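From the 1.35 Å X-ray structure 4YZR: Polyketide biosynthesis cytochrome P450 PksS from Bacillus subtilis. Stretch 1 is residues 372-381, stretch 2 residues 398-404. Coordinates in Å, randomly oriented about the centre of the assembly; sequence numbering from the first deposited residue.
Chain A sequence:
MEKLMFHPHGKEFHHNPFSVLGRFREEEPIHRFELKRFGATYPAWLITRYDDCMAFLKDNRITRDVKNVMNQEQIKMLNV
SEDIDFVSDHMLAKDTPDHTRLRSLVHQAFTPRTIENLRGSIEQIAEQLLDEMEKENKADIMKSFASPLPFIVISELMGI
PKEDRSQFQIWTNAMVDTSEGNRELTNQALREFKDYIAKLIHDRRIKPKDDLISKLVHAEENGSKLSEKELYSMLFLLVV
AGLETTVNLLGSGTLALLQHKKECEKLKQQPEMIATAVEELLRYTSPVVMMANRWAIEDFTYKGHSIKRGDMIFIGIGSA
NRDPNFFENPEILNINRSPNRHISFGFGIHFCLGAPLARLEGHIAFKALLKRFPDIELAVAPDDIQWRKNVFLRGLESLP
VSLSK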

# COMPACT_ATOMS: atom_id res chain seq x y z
N ARG A 372 -0.77 16.52 -19.44
CA ARG A 372 0.36 17.41 -19.60
C ARG A 372 1.31 16.86 -20.61
O ARG A 372 1.92 17.69 -21.39
CB ARG A 372 1.10 17.68 -18.29
CG ARG A 372 2.09 18.79 -18.47
CD ARG A 372 1.41 20.19 -18.47
NE ARG A 372 0.78 20.52 -17.21
CZ ARG A 372 1.34 21.23 -16.24
NH1 ARG A 372 2.58 21.66 -16.34
NH2 ARG A 372 0.75 21.38 -15.06
N PHE A 373 1.57 15.58 -20.64
CA PHE A 373 2.57 14.98 -21.44
C PHE A 373 1.98 13.91 -22.30
O PHE A 373 2.28 12.76 -22.10
CB PHE A 373 3.74 14.47 -20.59
CG PHE A 373 4.38 15.50 -19.77
CD1 PHE A 373 5.12 16.51 -20.39
CD2 PHE A 373 4.27 15.53 -18.36
CE1 PHE A 373 5.74 17.50 -19.67
CE2 PHE A 373 4.90 16.45 -17.64
CZ PHE A 373 5.63 17.51 -18.26
N PRO A 374 1.23 14.27 -23.35
CA PRO A 374 0.59 13.25 -24.20
C PRO A 374 1.56 12.37 -24.91
O PRO A 374 1.20 11.24 -25.27
CB PRO A 374 -0.20 14.07 -25.25
CG PRO A 374 0.39 15.37 -25.24
CD PRO A 374 0.92 15.64 -23.81
N ASP A 375 2.77 12.82 -25.10
CA ASP A 375 3.82 12.05 -25.80
C ASP A 375 4.76 11.24 -24.92
O ASP A 375 5.77 10.69 -25.31
CB ASP A 375 4.63 12.95 -26.76
CG ASP A 375 3.78 13.60 -27.85
OD1 ASP A 375 2.81 12.98 -28.28
OD2 ASP A 375 4.08 14.73 -28.20
N ILE A 376 4.38 11.19 -23.64
CA ILE A 376 5.24 10.46 -22.70
C ILE A 376 5.52 9.00 -23.15
O ILE A 376 4.61 8.30 -23.66
CB ILE A 376 4.63 10.48 -21.29
CG1 ILE A 376 5.56 9.88 -20.27
CG2 ILE A 376 3.27 9.79 -21.31
CD1 ILE A 376 5.08 10.07 -18.81
N GLU A 377 6.75 8.56 -22.95
CA GLU A 377 7.21 7.23 -23.37
C GLU A 377 8.28 6.72 -22.45
O GLU A 377 9.06 7.45 -21.89
CB GLU A 377 7.77 7.34 -24.84
CG GLU A 377 8.29 6.10 -25.49
CD GLU A 377 8.82 6.46 -26.89
OE1 GLU A 377 8.23 5.99 -27.90
OE2 GLU A 377 9.80 7.24 -26.97
N LEU A 378 8.29 5.41 -22.27
CA LEU A 378 9.29 4.76 -21.46
C LEU A 378 10.71 4.96 -21.98
O LEU A 378 10.87 4.95 -23.25
CB LEU A 378 8.90 3.28 -21.33
CG LEU A 378 9.43 2.43 -20.23
CD1 LEU A 378 9.10 3.00 -18.87
CD2 LEU A 378 8.80 1.04 -20.42
N ALA A 379 11.70 5.26 -21.19
CA ALA A 379 13.08 5.54 -21.65
C ALA A 379 14.00 4.60 -20.89
O ALA A 379 15.10 4.94 -20.53
CB ALA A 379 13.45 6.97 -21.34
N VAL A 380 13.55 3.36 -20.65
CA VAL A 380 14.36 2.28 -19.99
C VAL A 380 13.90 1.00 -20.63
O VAL A 380 12.71 0.80 -20.88
CB VAL A 380 14.12 2.25 -18.47
CG1 VAL A 380 12.66 2.12 -18.11
CG2 VAL A 380 14.95 1.18 -17.79
N ALA A 381 14.86 0.16 -21.03
CA ALA A 381 14.53 -1.15 -21.58
C ALA A 381 13.98 -2.08 -20.48
O ALA A 381 14.39 -2.01 -19.34
CB ALA A 381 15.77 -1.78 -22.20
N SER A 398 13.32 3.63 -9.78
CA SER A 398 13.31 4.77 -10.72
C SER A 398 12.52 4.37 -11.90
O SER A 398 12.24 3.20 -12.20
CB SER A 398 14.76 5.14 -11.11
OG SER A 398 15.34 4.07 -11.73
N LEU A 399 12.10 5.38 -12.67
CA LEU A 399 11.25 5.20 -13.83
C LEU A 399 11.57 6.29 -14.88
O LEU A 399 10.86 7.28 -14.96
CB LEU A 399 9.77 5.17 -13.53
CG LEU A 399 8.80 4.91 -14.68
CD1 LEU A 399 9.14 3.70 -15.42
CD2 LEU A 399 7.34 4.79 -14.20
N PRO A 400 12.68 6.04 -15.65
CA PRO A 400 13.02 7.04 -16.67
C PRO A 400 12.06 7.11 -17.80
O PRO A 400 11.75 6.07 -18.36
CB PRO A 400 14.42 6.57 -17.10
CG PRO A 400 14.92 5.52 -16.19
CD PRO A 400 13.66 4.96 -15.56
N VAL A 401 11.60 8.29 -18.21
CA VAL A 401 10.73 8.50 -19.29
C VAL A 401 11.24 9.69 -20.13
O VAL A 401 11.97 10.53 -19.68
CB VAL A 401 9.25 8.83 -18.84
CG1 VAL A 401 8.70 7.65 -18.01
CG2 VAL A 401 9.12 10.05 -18.04
N SER A 402 10.76 9.64 -21.39
CA SER A 402 10.86 10.82 -22.29
C SER A 402 9.55 11.50 -22.21
O SER A 402 8.49 10.86 -22.28
CB SER A 402 11.15 10.29 -23.68
OG SER A 402 11.01 11.38 -24.58
N LEU A 403 9.54 12.81 -22.02
CA LEU A 403 8.32 13.59 -21.93
C LEU A 403 7.90 14.22 -23.23
O LEU A 403 6.72 14.46 -23.40
CB LEU A 403 8.46 14.67 -20.86
CG LEU A 403 8.75 14.27 -19.43
CD1 LEU A 403 9.05 15.42 -18.54
CD2 LEU A 403 7.61 13.42 -18.80
N SER A 404 8.87 14.68 -24.02
CA SER A 404 8.70 15.49 -25.27
C SER A 404 10.00 15.40 -26.05
O SER A 404 10.95 14.84 -25.63
CB SER A 404 8.35 16.93 -24.86
OG SER A 404 9.47 17.60 -24.29
O HOH W 1 4.31 15.08 -24.23
O HOH W 2 8.47 11.67 -25.70

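The methyl CD2 of Leu403 sits over one face of the Phe373 ring, 4.0 Å from the ring centroid and only 15° off the ring normal, a CH-pi contact at the point where stretch 1 leaves a helix. Phe373 is the first residue to abandon helical phi/psi, and its CA-to-CB bond points toward stretch 2; Leu403 CB also packs against the ring, 3.8 Å from Phe373 CD1. Leu403 gives up more surface to the other stretch than any other residue here, and its CD2 methyl additionally lies 4.2 Å from Ile376 CD1.

A type I turn from Phe373 to Ile376, closed by the bond from Ile376 N to Phe373 O (3.0 Å), precedes the short strand that pairs antiparallel with stretch 2. The turn is joined to the neighbouring stretch by two waters rather than by direct hydrogen bonds. Water 1 accepts from Asp375 N (2.9 Å) and donates to Leu403 O (2.6 Å), linking two backbone groups. Water 2 donates to Asp375 O at 2.9 Å and lies 2.8 Å from Ser402 OG, drawing a serine side chain into the bridge.

Beyond the turn, the backbones bond directly. Glu377 and Ser402 form a hydrogen-bonded antiparallel pair: Glu377 N donates to Ser402 O (3.0 Å, 154°) and Ser402 N to Glu377 O (2.8 Å, 159°). Their side chains project to the same face of the sheet. Each carbonyl of the pair also receives a CA-H...O contact, with Ile376 CA 3.3 Å from Ser402 O and Val401 CA 3.3 Å from Glu377 O; the first is the straighter, at 148° against 121° at the hydrogen. Leu378 and Val401 follow as a non-hydrogen-bonded pair with diverging side chains. The ladder then gains a third direct bond, from Ala379 N to Pro400 O (2.9 Å, 154°); proline, lacking an amide hydrogen, takes part here through its carbonyl.

Apolar contacts accompany this backbone pairing. Ile376 CG1 approaches Val401 CB at 4.1 Å, both residues being buried. Leu378 starts with its CA-to-CB bond directed away from stretch 2, yet the end of its side chain comes nearer, bringing CD1 to 3.5 Å from Leu399 CD1; the Leu399 side chain likewise ends closer than its sideways start suggests. Pro400 offers its ring to two residues: Val380 CG1 lies 3.9 Å from Pro400 CD, while Ala379 CB is a looser 4.4 Å from Pro400 CB. Together the two stretches bury 565 Å², summed over both sides.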